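Local coordinates for protein endoglucanase (Komagataeibacter sucrofermentans, PDB 6VC5) that probably hydrolyses internal beta-1,4-glucosidic linkages in cellulose, lichenin and cereal beta-glucans, as a glycoside hydrolase family 8 endoglucanase, at residues 9-14 against 40-45; 15-18 against 22-25; 230-235 against 309-314; 257-262 against 268-273; 292-297 against 301-306. All blocks are in the same frame, centred on the assembly; numbering follows the deposited sequence. Where two conformers were deposited one is given.

Interaction 1: 9-14 against 40-45; sequences AIFRDK and MLFSAA
Phe11 and Phe42 bridge two helices in a T-shaped (edge-to-face) pair. The edge of Phe42 is directed at the face of Phe11, with ring centroids 5.2 Å apart and planes at 90°. Phe42 CE2 is the leading atom. It lies 3.9 Å from Phe11 CE1 and equally far from Phe11 CZ, so it meets the face toward its rim and not over the middle. The neighbouring Phe42 CD2 follows 4.1 Å from Phe11 CE2, which shows that one flank of the Phe42 ring leans on Phe11.

The two rings reach this geometry from different rotamers. Phe11 has CG anti to the backbone N (chi1 -170°), whereas Phe42 has CG anti to its carbonyl carbon (chi1 -57°), and the two side chains meet at about a right angle. The backbones stay well apart: the nearest CA atoms, Phe11 CA and Phe42 CA, are 8.9 Å apart, so the rings alone span the gap between these segments. Both rings are buried, and helix 300-313 closes in beside them through Ala304, Met307, Leu308 and Ile311.

On the other side of helix 4-15 the packing gives way to solvent. Asp13 and Lys14 are exposed, and Ile10 and Arg12 are partly so. Arg12 NH1 makes a salt bridge with Asp48. At 40-45, by contrast, the residues are all buried, and Met40 is enclosed by helices 49-62 and 90-106. The ring pair joins helices 4-15 and 33-46, two helices of what is probably, as in glycoside hydrolase family 8 generally, an (alpha/alpha)6 barrel.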
# COMPACT_ATOMS: atom_id res chain seq x y z
N ALA A 9 -7.55 14.98 11.07
CA ALA A 9 -8.35 16.19 10.88
C ALA A 9 -7.77 17.08 9.78
O ALA A 9 -8.51 17.68 9.00
CB ALA A 9 -8.47 16.96 12.19
N ILE A 10 -6.44 17.18 9.71
CA ILE A 10 -5.80 17.93 8.63
C ILE A 10 -6.02 17.25 7.28
O ILE A 10 -6.39 17.90 6.30
CB ILE A 10 -4.30 18.11 8.93
CG1 ILE A 10 -4.09 18.93 10.20
CG2 ILE A 10 -3.62 18.80 7.77
CD1 ILE A 10 -2.68 18.76 10.78
N PHE A 11 -5.75 15.93 7.21
CA PHE A 11 -5.98 15.19 5.97
C PHE A 11 -7.42 15.35 5.51
O PHE A 11 -7.68 15.64 4.34
CB PHE A 11 -5.65 13.71 6.19
CG PHE A 11 -5.61 12.90 4.92
CD1 PHE A 11 -4.42 12.70 4.24
CD2 PHE A 11 -6.77 12.33 4.40
CE1 PHE A 11 -4.38 11.94 3.06
CE2 PHE A 11 -6.74 11.57 3.23
CZ PHE A 11 -5.54 11.38 2.56
N ARG A 12 -8.36 15.19 6.44
CA ARG A 12 -9.78 15.27 6.11
C ARG A 12 -10.15 16.65 5.59
O ARG A 12 -10.90 16.77 4.61
CB ARG A 12 -10.61 14.91 7.35
CG ARG A 12 -12.11 14.90 7.10
CD ARG A 12 -12.87 14.80 8.41
NE ARG A 12 -12.63 15.96 9.26
CZ ARG A 12 -12.64 15.92 10.59
NH1 ARG A 12 -12.87 14.78 11.23
NH2 ARG A 12 -12.41 17.03 11.29
N ASP A 13 -9.63 17.70 6.22
CA ASP A 13 -9.94 19.05 5.76
C ASP A 13 -9.48 19.27 4.32
O ASP A 13 -10.15 19.97 3.55
CB ASP A 13 -9.29 20.07 6.70
CG ASP A 13 -9.44 21.50 6.21
OD1 ASP A 13 -8.42 22.22 6.18
OD2 ASP A 13 -10.57 21.90 5.85
N LYS A 14 -8.35 18.66 3.94
CA LYS A 14 -7.77 18.92 2.63
C LYS A 14 -8.39 18.06 1.53
O LYS A 14 -8.61 18.55 0.41
CB LYS A 14 -6.26 18.68 2.67
CG LYS A 14 -5.51 19.69 3.53
CD LYS A 14 -4.03 19.38 3.61
CE LYS A 14 -3.20 20.65 3.68
NZ LYS A 14 -2.71 21.05 2.33
N MET A 40 -10.67 5.42 4.52
CA MET A 40 -11.29 4.47 5.44
C MET A 40 -10.32 4.04 6.54
O MET A 40 -10.68 3.99 7.72
CB MET A 40 -11.78 3.27 4.63
CG MET A 40 -12.98 3.59 3.75
SD MET A 40 -13.34 2.21 2.61
CE MET A 40 -13.87 0.90 3.78
N LEU A 41 -9.07 3.76 6.17
CA LEU A 41 -8.10 3.31 7.17
C LEU A 41 -7.80 4.42 8.18
O LEU A 41 -7.72 4.16 9.39
CB LEU A 41 -6.81 2.85 6.48
CG LEU A 41 -5.79 2.12 7.36
CD1 LEU A 41 -6.29 0.70 7.63
CD2 LEU A 41 -4.42 2.10 6.69
N PHE A 42 -7.58 5.65 7.69
CA PHE A 42 -7.23 6.75 8.59
C PHE A 42 -8.40 7.12 9.50
O PHE A 42 -8.21 7.40 10.69
CB PHE A 42 -6.79 7.98 7.80
CG PHE A 42 -5.62 7.76 6.86
CD1 PHE A 42 -4.78 6.67 6.98
CD2 PHE A 42 -5.38 8.68 5.85
CE1 PHE A 42 -3.71 6.48 6.09
CE2 PHE A 42 -4.32 8.51 4.97
CZ PHE A 42 -3.49 7.40 5.09
N SER A 43 -9.63 7.15 8.96
CA SER A 43 -10.80 7.47 9.77
C SER A 43 -11.09 6.37 10.79
O SER A 43 -11.50 6.67 11.92
CB SER A 43 -12.01 7.77 8.88
OG SER A 43 -12.41 6.66 8.12
N ALA A 44 -10.87 5.10 10.43
CA ALA A 44 -11.02 4.03 11.41
C ALA A 44 -10.00 4.16 12.53
O ALA A 44 -10.33 4.02 13.72
CB ALA A 44 -10.89 2.67 10.73
N ALA A 45 -8.73 4.40 12.18
CA ALA A 45 -7.68 4.56 13.19
C ALA A 45 -7.95 5.77 14.09
O ALA A 45 -7.69 5.72 15.30
CB ALA A 45 -6.32 4.70 12.50

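Interaction 2: 15-18 against 22-25; sequences YFHP and IIDT
His17 holds its CG anti to the carbonyl carbon (chi1 -67°), and the extended end of Ile23 (chi2 170°) carries CD1 over one face of the imidazole. This is a CH-pi contact, with Ile23 CD1 4.0 Å from the centroid of the His17 ring; the nearest ring atom to it is His17 CD2 at 3.6 Å. The NE2 of the same ring is linked to the opposing backbone by a water, which lies 2.9 Å from His17 NE2 and donates to Ile23 O over 2.7 Å.

The backbones themselves are joined at a single beta bridge between Phe16 and Ile22. Its direct bond runs from Ile23 N to Tyr15 O, 3.0 Å long and nearly straight at 165°, with the donor in the carbonyl plane. Ile22 CA adds a CA-H...O contact to the same oxygen at 3.4 Å. On the far side of the bridge from His17, Ile22 CD1 meets the edge of the Phe16 ring, 4.1 Å from Phe16 CD1. Tyr15 presents its own ring edge to Thr25 OG1.

Phe16 is where the chain leaves helix 4-15, so the bridge closes a short turn directly after that helix and before strand 30-32. Phe16 also packs on Val54 and Ile55 of helix 49-62, while Tyr15 and Ile22 lean on Tyr300 at the start of helix 300-313.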
# COMPACT_ATOMS: atom_id res chain seq x y z
N TYR A 15 -8.70 16.79 1.82
CA TYR A 15 -8.98 15.83 0.77
C TYR A 15 -10.32 15.12 0.87
O TYR A 15 -10.70 14.45 -0.10
CB TYR A 15 -7.87 14.77 0.68
CG TYR A 15 -6.48 15.38 0.61
CD1 TYR A 15 -6.12 16.22 -0.45
CD2 TYR A 15 -5.55 15.12 1.59
CE1 TYR A 15 -4.86 16.78 -0.51
CE2 TYR A 15 -4.28 15.68 1.54
CZ TYR A 15 -3.94 16.51 0.49
OH TYR A 15 -2.69 17.07 0.42
N PHE A 16 -11.04 15.24 1.98
CA PHE A 16 -12.33 14.58 2.16
C PHE A 16 -13.47 15.48 1.71
O PHE A 16 -13.48 16.68 1.98
CB PHE A 16 -12.49 14.22 3.64
CG PHE A 16 -13.89 13.77 4.03
CD1 PHE A 16 -14.29 12.45 3.88
CD2 PHE A 16 -14.79 14.68 4.57
CE1 PHE A 16 -15.57 12.05 4.26
CE2 PHE A 16 -16.07 14.29 4.96
CZ PHE A 16 -16.46 12.98 4.80
N HIS A 17 -14.43 14.88 1.01
CA HIS A 17 -15.64 15.57 0.60
C HIS A 17 -16.86 14.91 1.23
O HIS A 17 -16.86 13.70 1.52
CB HIS A 17 -15.75 15.54 -0.93
CG HIS A 17 -14.69 16.34 -1.60
ND1 HIS A 17 -14.90 17.62 -2.06
CD2 HIS A 17 -13.38 16.07 -1.84
CE1 HIS A 17 -13.77 18.09 -2.58
NE2 HIS A 17 -12.84 17.17 -2.45
N PRO A 18 -17.93 15.68 1.49
CA PRO A 18 -19.07 15.15 2.25
C PRO A 18 -19.77 13.97 1.62
O PRO A 18 -20.44 13.22 2.34
CB PRO A 18 -20.00 16.36 2.37
CG PRO A 18 -19.11 17.55 2.20
CD PRO A 18 -18.06 17.12 1.21
N ILE A 22 -12.54 10.76 -1.56
CA ILE A 22 -11.21 11.28 -1.26
C ILE A 22 -10.64 11.75 -2.58
O ILE A 22 -10.62 10.98 -3.55
CB ILE A 22 -10.33 10.18 -0.65
CG1 ILE A 22 -10.95 9.65 0.64
CG2 ILE A 22 -8.91 10.70 -0.40
CD1 ILE A 22 -11.25 10.72 1.66
N ILE A 23 -10.23 13.02 -2.66
CA ILE A 23 -9.77 13.61 -3.91
C ILE A 23 -8.50 14.41 -3.65
O ILE A 23 -8.48 15.28 -2.77
CB ILE A 23 -10.84 14.52 -4.55
CG1 ILE A 23 -12.15 13.76 -4.78
CG2 ILE A 23 -10.35 15.05 -5.89
CD1 ILE A 23 -13.33 14.66 -5.19
N ASP A 24 -7.45 14.12 -4.41
CA ASP A 24 -6.22 14.90 -4.40
C ASP A 24 -6.48 16.23 -5.11
O ASP A 24 -6.92 16.24 -6.26
CB ASP A 24 -5.16 14.11 -5.16
CG ASP A 24 -3.84 14.85 -5.33
OD1 ASP A 24 -3.71 16.01 -4.90
OD2 ASP A 24 -2.93 14.21 -5.90
N THR A 25 -6.18 17.33 -4.42
CA THR A 25 -6.45 18.65 -4.98
C THR A 25 -5.65 18.90 -6.26
O THR A 25 -6.08 19.69 -7.11
CB THR A 25 -6.15 19.73 -3.93
OG1 THR A 25 -4.86 19.50 -3.36
CG2 THR A 25 -7.18 19.68 -2.82
O HOH W 1 -9.96 17.55 -2.45

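Interaction 3: 230-235 against 309-314; sequences LSWAHM and AYIARN
Trp232 takes Ala312 over one face of its indole and Ile311 beside its benzene ring, through a CH-pi interaction and apolar side-chain contacts.

The CH-pi interaction is made by Ala312 CA, which sits 3.9 Å from the centroid of the five-membered ring of Trp232 and only 6° off its normal, so that CA lies almost directly over the pyrrole ring. This approach goes with closely spaced backbones, Trp232 CA and Ala312 CA being 5.2 Å apart.

The apolar contacts extend this footprint in two directions. Ala312 CB rests on the same face, 3.7 Å from Trp232 CD2, near the junction of the two rings. Farther out, Ile311 CG2 touches the benzene portion, 3.5 Å from Trp232 CZ2. With CG anti to the backbone N (chi1 -176°), the indole is thrown out along the flank of helix 300-313, and Trp232 and Ile311 run side by side in the same direction.

Backbone hydrogen bonds, all within 230-235, end the helix just past Trp232. The chain closes there in a Schellman motif: His234 takes positive phi, Met235 N bonds to Leu230 O at 2.8 Å and His234 N to Ser231 O at 3.0 Å. Asn314 likewise leaves its helix with positive phi.

The contact therefore brings together the C-terminal ends of helices 225-232 and 300-313. Trp232 also touches Pro160 of helix 159-169, Leu230 packs on helix 172-187, and Ile311 reaches Ile4 of helix 4-15.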
# COMPACT_ATOMS: atom_id res chain seq x y z
N LEU A 230 6.94 -3.91 5.95
CA LEU A 230 7.72 -4.95 6.62
C LEU A 230 7.98 -4.59 8.08
O LEU A 230 7.85 -5.44 8.97
CB LEU A 230 9.04 -5.17 5.90
CG LEU A 230 8.95 -5.82 4.52
CD1 LEU A 230 10.36 -5.90 3.90
CD2 LEU A 230 8.31 -7.19 4.61
N SER A 231 8.34 -3.33 8.34
CA SER A 231 8.56 -2.90 9.72
C SER A 231 7.26 -2.99 10.52
O SER A 231 7.24 -3.53 11.64
CB SER A 231 9.11 -1.48 9.74
OG SER A 231 9.40 -1.10 11.08
N TRP A 232 6.17 -2.48 9.96
CA TRP A 232 4.88 -2.44 10.64
C TRP A 232 4.43 -3.85 11.03
O TRP A 232 3.94 -4.07 12.15
CB TRP A 232 3.91 -1.79 9.66
CG TRP A 232 2.49 -1.53 10.07
CD1 TRP A 232 1.85 -1.94 11.21
CD2 TRP A 232 1.54 -0.79 9.31
NE1 TRP A 232 0.53 -1.48 11.19
CE2 TRP A 232 0.33 -0.78 10.03
CE3 TRP A 232 1.61 -0.13 8.08
CZ2 TRP A 232 -0.81 -0.14 9.55
CZ3 TRP A 232 0.47 0.50 7.60
CH2 TRP A 232 -0.72 0.50 8.34
N ALA A 233 4.64 -4.83 10.15
CA ALA A 233 4.26 -6.21 10.40
C ALA A 233 5.30 -7.01 11.17
O ALA A 233 5.11 -8.22 11.36
CB ALA A 233 3.97 -6.91 9.07
N HIS A 234 6.40 -6.39 11.62
CA HIS A 234 7.46 -7.08 12.37
C HIS A 234 8.12 -8.18 11.54
O HIS A 234 8.53 -9.22 12.07
CB HIS A 234 6.96 -7.59 13.72
CG HIS A 234 6.23 -6.56 14.52
ND1 HIS A 234 6.86 -5.45 15.05
CD2 HIS A 234 4.93 -6.45 14.87
CE1 HIS A 234 5.97 -4.71 15.70
NE2 HIS A 234 4.79 -5.30 15.60
N MET A 235 8.25 -7.93 10.24
CA MET A 235 8.84 -8.88 9.31
C MET A 235 10.15 -8.40 8.72
O MET A 235 10.72 -9.09 7.86
CB MET A 235 7.87 -9.18 8.14
CG MET A 235 6.58 -9.92 8.52
SD MET A 235 5.41 -9.96 7.11
CE MET A 235 3.98 -10.70 7.89
N ALA A 309 2.72 6.23 8.10
CA ALA A 309 3.79 6.11 9.09
C ALA A 309 3.29 6.35 10.52
O ALA A 309 3.76 5.67 11.45
CB ALA A 309 4.91 7.08 8.75
N TYR A 310 2.39 7.32 10.73
CA TYR A 310 1.78 7.53 12.04
C TYR A 310 1.05 6.28 12.51
O TYR A 310 1.14 5.90 13.68
CB TYR A 310 0.80 8.70 12.01
CG TYR A 310 1.43 10.05 12.23
CD1 TYR A 310 1.61 10.56 13.51
CD2 TYR A 310 1.84 10.82 11.16
CE1 TYR A 310 2.19 11.79 13.72
CE2 TYR A 310 2.42 12.07 11.35
CZ TYR A 310 2.60 12.54 12.64
OH TYR A 310 3.19 13.78 12.81
N ILE A 311 0.32 5.63 11.60
CA ILE A 311 -0.45 4.44 11.96
C ILE A 311 0.50 3.29 12.29
O ILE A 311 0.28 2.56 13.27
CB ILE A 311 -1.46 4.11 10.85
CG1 ILE A 311 -2.51 5.22 10.79
CG2 ILE A 311 -2.14 2.75 11.10
CD1 ILE A 311 -3.45 5.12 9.63
N ALA A 312 1.57 3.14 11.52
CA ALA A 312 2.56 2.10 11.79
C ALA A 312 3.29 2.33 13.11
O ALA A 312 3.53 1.37 13.86
CB ALA A 312 3.55 2.01 10.62
N ARG A 313 3.65 3.57 13.41
CA ARG A 313 4.35 3.86 14.66
C ARG A 313 3.50 3.47 15.87
O ARG A 313 4.02 2.94 16.86
CB ARG A 313 4.71 5.34 14.73
CG ARG A 313 5.59 5.70 15.91
CD ARG A 313 5.90 7.20 15.94
NE ARG A 313 4.70 8.00 16.18
CZ ARG A 313 4.71 9.32 16.33
NH1 ARG A 313 5.85 10.00 16.29
NH2 ARG A 313 3.57 9.97 16.54
N ASN A 314 2.19 3.74 15.80
CA ASN A 314 1.24 3.33 16.84
C ASN A 314 1.67 3.78 18.24
O ASN A 314 1.70 3.01 19.20
CB ASN A 314 0.99 1.83 16.78
CG ASN A 314 -0.20 1.41 17.62
OD1 ASN A 314 -1.06 2.23 17.94
ND2 ASN A 314 -0.24 0.14 17.98

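Interaction 4: 257-262 against 268-273; sequences PGWVDL and SPYNAP
Ser268 and Trp259 are joined by backbone and side chain together. Ser268 N donates to Trp259 O at 2.9 Å and 161°, tilted out of the carbonyl plane. In return, Ser268 OG, which its first torsion places between its own backbone N and carbonyl carbon, is gripped by three bonds. Trp259 N donates to Ser268 OG at 3.3 Å (158°). Gly258 N donates to Ser268 OG at 2.9 Å, but weakly because the bond is bent to 126°. The proton of Ser268 OG goes to Tyr270 O over 2.7 Å. That carbonyl also receives Arg267 NH1, and Gly258 O is taken up by the hydroxyl of Tyr276.

These bonds close an irregular loop that leaves strand 260-261, itself paired antiparallel with 218-219, and returns to a single beta bridge between Pro257 and Asn271. At Gly258 the ring of Tyr270 comes so close that its CE1 leaves no room for a CB.

Beneath the polar network, Ser268 CB lies over the face of the Trp259 indole, a CH-pi contact 3.4 Å from the five-membered-ring centroid. Trp259 NE1 is 3.1 Å from Tyr270 OH, with the two ring planes steeply inclined. Arg218 makes a cation-pi contact with the indole, and Asn271 OD1 accepts from Arg267 NH1.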
# COMPACT_ATOMS: atom_id res chain seq x y z
N PRO A 257 16.62 10.85 -1.89
CA PRO A 257 16.21 10.96 -3.29
C PRO A 257 14.75 10.56 -3.50
O PRO A 257 14.28 9.71 -2.84
CB PRO A 257 17.12 9.98 -4.00
CG PRO A 257 17.50 8.98 -2.97
CD PRO A 257 17.56 9.74 -1.67
N GLY A 258 14.08 11.20 -4.43
CA GLY A 258 12.75 10.75 -4.82
C GLY A 258 12.77 9.44 -5.58
O GLY A 258 11.84 8.63 -5.46
N TRP A 259 13.81 9.21 -6.37
CA TRP A 259 13.99 7.92 -7.01
C TRP A 259 15.47 7.61 -7.14
O TRP A 259 16.31 8.52 -7.20
CB TRP A 259 13.29 7.80 -8.37
CG TRP A 259 13.60 8.84 -9.43
CD1 TRP A 259 12.81 9.89 -9.78
CD2 TRP A 259 14.73 8.89 -10.31
NE1 TRP A 259 13.37 10.60 -10.80
CE2 TRP A 259 14.56 10.01 -11.15
CE3 TRP A 259 15.88 8.10 -10.46
CZ2 TRP A 259 15.49 10.37 -12.12
CZ3 TRP A 259 16.81 8.46 -11.44
CH2 TRP A 259 16.61 9.59 -12.25
N VAL A 260 15.78 6.32 -7.18
CA VAL A 260 17.12 5.81 -7.50
C VAL A 260 16.99 4.75 -8.58
O VAL A 260 16.20 3.81 -8.45
CB VAL A 260 17.81 5.21 -6.26
CG1 VAL A 260 19.18 4.66 -6.64
CG2 VAL A 260 17.92 6.24 -5.16
N ASP A 261 17.80 4.88 -9.64
CA ASP A 261 17.81 3.91 -10.73
C ASP A 261 18.62 2.70 -10.27
O ASP A 261 19.77 2.84 -9.84
CB ASP A 261 18.45 4.55 -11.97
CG ASP A 261 18.40 3.67 -13.21
OD1 ASP A 261 17.86 4.10 -14.25
OD2 ASP A 261 18.93 2.54 -13.16
N LEU A 262 18.01 1.53 -10.35
CA LEU A 262 18.62 0.30 -9.83
C LEU A 262 19.59 -0.35 -10.81
O LEU A 262 20.20 -1.37 -10.46
CB LEU A 262 17.52 -0.68 -9.43
CG LEU A 262 16.54 -0.10 -8.40
CD1 LEU A 262 15.49 -1.16 -8.09
CD2 LEU A 262 17.27 0.32 -7.13
N SER A 268 17.34 10.88 -8.61
CA SER A 268 16.60 12.05 -9.04
C SER A 268 17.37 13.31 -8.64
O SER A 268 17.99 13.35 -7.57
CB SER A 268 15.22 12.09 -8.39
OG SER A 268 15.29 12.08 -6.97
N PRO A 269 17.37 14.35 -9.46
CA PRO A 269 18.03 15.59 -9.04
C PRO A 269 17.34 16.23 -7.85
O PRO A 269 18.01 16.83 -7.00
CB PRO A 269 17.95 16.49 -10.29
CG PRO A 269 16.88 15.90 -11.14
CD PRO A 269 16.83 14.42 -10.84
N TYR A 270 16.02 16.08 -7.76
CA TYR A 270 15.26 16.62 -6.65
C TYR A 270 15.24 15.62 -5.50
O TYR A 270 15.55 14.44 -5.66
CB TYR A 270 13.83 16.89 -7.09
CG TYR A 270 13.16 15.77 -7.86
CD1 TYR A 270 12.47 14.75 -7.21
CD2 TYR A 270 13.18 15.76 -9.26
CE1 TYR A 270 11.84 13.74 -7.94
CE2 TYR A 270 12.57 14.77 -9.99
CZ TYR A 270 11.89 13.76 -9.32
OH TYR A 270 11.28 12.78 -10.07
N ASN A 271 14.83 16.12 -4.34
CA ASN A 271 14.72 15.30 -3.14
C ASN A 271 13.28 14.80 -2.98
O ASN A 271 12.33 15.34 -3.55
CB ASN A 271 15.14 16.08 -1.90
CG ASN A 271 16.56 16.62 -1.98
OD1 ASN A 271 17.51 15.90 -2.31
ND2 ASN A 271 16.71 17.89 -1.63
N ALA A 272 13.15 13.76 -2.17
CA ALA A 272 11.88 13.14 -1.89
C ALA A 272 11.00 14.05 -1.04
O ALA A 272 11.48 14.96 -0.37
CB ALA A 272 12.14 11.87 -1.09
N PRO A 273 9.69 13.81 -1.05
CA PRO A 273 8.80 14.54 -0.14
C PRO A 273 8.96 14.05 1.29
O PRO A 273 9.59 13.01 1.54
CB PRO A 273 7.41 14.18 -0.68
CG PRO A 273 7.59 12.79 -1.21
CD PRO A 273 8.96 12.81 -1.85

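Interaction 5: 292-297 against 301-306; sequences PTLDHA and YSAALT
Ala297 and Ala303 have their CA atoms 5.4 Å apart, whereas Pro292 CA and Thr306 CA are separated by 7.0 Å, so the backbones of the loop, with its 3-10 turn at 294-296, and of the helix are closer at the Ala297 end. There the methyls do the touching, Ala297 CB to Ala303 CB at 3.8 Å.

Leu294 fills the space between, touching both Ala303 and Thr306. The side chains of Leu294 and Thr306 slide past each other in opposite directions, with Leu294 CD1 3.6 Å from Thr306 CG2, and Leu294 CG rests 4.1 Å from Ala303 CB. The leucine chi1 of -98° is well off a staggered value, consistent with a side chain held by its neighbours. Thr306 has CG2 anti to the backbone N, which sends this methyl toward the loop, 3.5 Å from Pro292 O.

The threonine hydroxyl turns back along the helix instead: Thr306 OG1 donates to Ser302 O at 2.8 Å from above the carbonyl plane. Thr306 N reaches that same oxygen from the opposite face, so one carbonyl accepts two donors and the buried hydroxyl is satisfied. Pro292 O is itself bonded to Tyr310 OH, one turn beyond Thr306.

The loop also packs against helix 4-15, through Leu294 on Ile10. The arrangement is that of an inter-helix connection folded back on the helix it leads into, probably within an (alpha/alpha)6 barrel, as in glycoside hydrolase family 8 generally.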
# COMPACT_ATOMS: atom_id res chain seq x y z
N PRO A 292 7.12 13.97 10.50
CA PRO A 292 6.66 15.20 9.86
C PRO A 292 5.17 15.35 10.13
O PRO A 292 4.53 14.38 10.46
CB PRO A 292 6.87 14.93 8.36
CG PRO A 292 7.82 13.81 8.26
CD PRO A 292 7.82 13.07 9.57
N THR A 293 4.66 16.57 10.08
CA THR A 293 3.25 16.80 10.28
C THR A 293 2.54 17.23 9.00
O THR A 293 3.11 17.80 8.13
CB THR A 293 2.99 17.84 11.37
OG1 THR A 293 3.78 18.99 11.11
CG2 THR A 293 3.36 17.26 12.73
N LEU A 294 1.26 16.91 8.92
CA LEU A 294 0.55 17.07 7.66
C LEU A 294 0.29 18.52 7.28
O LEU A 294 0.00 18.80 6.11
CB LEU A 294 -0.77 16.31 7.69
CG LEU A 294 -0.68 14.95 7.00
CD1 LEU A 294 0.25 14.01 7.77
CD2 LEU A 294 -2.07 14.36 6.88
N ASP A 295 0.36 19.46 8.24
CA ASP A 295 0.23 20.86 7.86
C ASP A 295 1.38 21.35 6.98
O ASP A 295 1.26 22.42 6.39
CB ASP A 295 0.08 21.74 9.10
CG ASP A 295 1.25 21.61 10.05
OD1 ASP A 295 1.57 20.47 10.44
OD2 ASP A 295 1.85 22.65 10.41
N HIS A 296 2.47 20.59 6.88
CA HIS A 296 3.59 20.92 6.00
C HIS A 296 3.66 20.04 4.76
O HIS A 296 4.62 20.17 3.98
CB HIS A 296 4.92 20.83 6.76
CG HIS A 296 4.99 21.71 7.97
ND1 HIS A 296 5.59 21.30 9.15
CD2 HIS A 296 4.53 22.96 8.19
CE1 HIS A 296 5.50 22.28 10.04
NE2 HIS A 296 4.86 23.29 9.49
N ALA A 297 2.70 19.15 4.57
CA ALA A 297 2.77 18.22 3.45
C ALA A 297 2.72 18.98 2.13
O ALA A 297 1.83 19.82 1.93
CB ALA A 297 1.61 17.21 3.52
N TYR A 301 0.21 12.87 -2.11
CA TYR A 301 1.00 11.65 -2.00
C TYR A 301 1.78 11.64 -0.68
O TYR A 301 1.78 10.64 0.05
CB TYR A 301 1.98 11.55 -3.17
CG TYR A 301 2.94 10.41 -2.99
CD1 TYR A 301 2.61 9.13 -3.42
CD2 TYR A 301 4.16 10.59 -2.35
CE1 TYR A 301 3.48 8.06 -3.22
CE2 TYR A 301 5.02 9.55 -2.15
CZ TYR A 301 4.68 8.29 -2.59
OH TYR A 301 5.55 7.26 -2.38
N SER A 302 2.45 12.74 -0.39
CA SER A 302 3.28 12.81 0.81
C SER A 302 2.42 12.74 2.07
O SER A 302 2.79 12.08 3.06
CB SER A 302 4.08 14.11 0.80
OG SER A 302 5.02 14.13 1.86
N ALA A 303 1.26 13.40 2.06
CA ALA A 303 0.38 13.39 3.22
C ALA A 303 -0.11 11.98 3.54
O ALA A 303 -0.11 11.56 4.71
CB ALA A 303 -0.81 14.33 2.98
N ALA A 304 -0.52 11.22 2.52
CA ALA A 304 -0.99 9.86 2.77
C ALA A 304 0.13 8.97 3.28
O ALA A 304 -0.09 8.17 4.21
CB ALA A 304 -1.63 9.29 1.50
N LEU A 305 1.33 9.09 2.72
CA LEU A 305 2.44 8.26 3.19
C LEU A 305 2.83 8.60 4.63
O LEU A 305 3.12 7.70 5.43
CB LEU A 305 3.63 8.41 2.24
CG LEU A 305 4.86 7.55 2.50
CD1 LEU A 305 4.54 6.05 2.47
CD2 LEU A 305 5.93 7.87 1.47
N THR A 306 2.82 9.89 4.97
CA THR A 306 3.10 10.30 6.34
C THR A 306 2.05 9.75 7.30
O THR A 306 2.40 9.22 8.36
CB THR A 306 3.16 11.83 6.38
OG1 THR A 306 4.21 12.28 5.52
CG2 THR A 306 3.45 12.33 7.81

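Helix 300-313 links interactions 3 and 5, whose centres are about 16 Å apart, and its residues also touch interactions 1 and 2. Helix 4-15 supplies one side of interaction 1 and leads into interaction 2, centres about 10 Å apart. Interaction 5, its centre about 12 Å from that of interaction 1, touches it where Leu294 packs on Phe11. Interaction 4 is farthest from interaction 1 (centres about 28 Å apart), but its Pro273 packs on Ser302 and Tyr301 of interaction 5 (centres about 18 Å apart). Along the chain, interaction 2 is nested within interaction 1, and interactions 4 and 5 within interaction 3. The first and last helices thus meet in one family 8 domain.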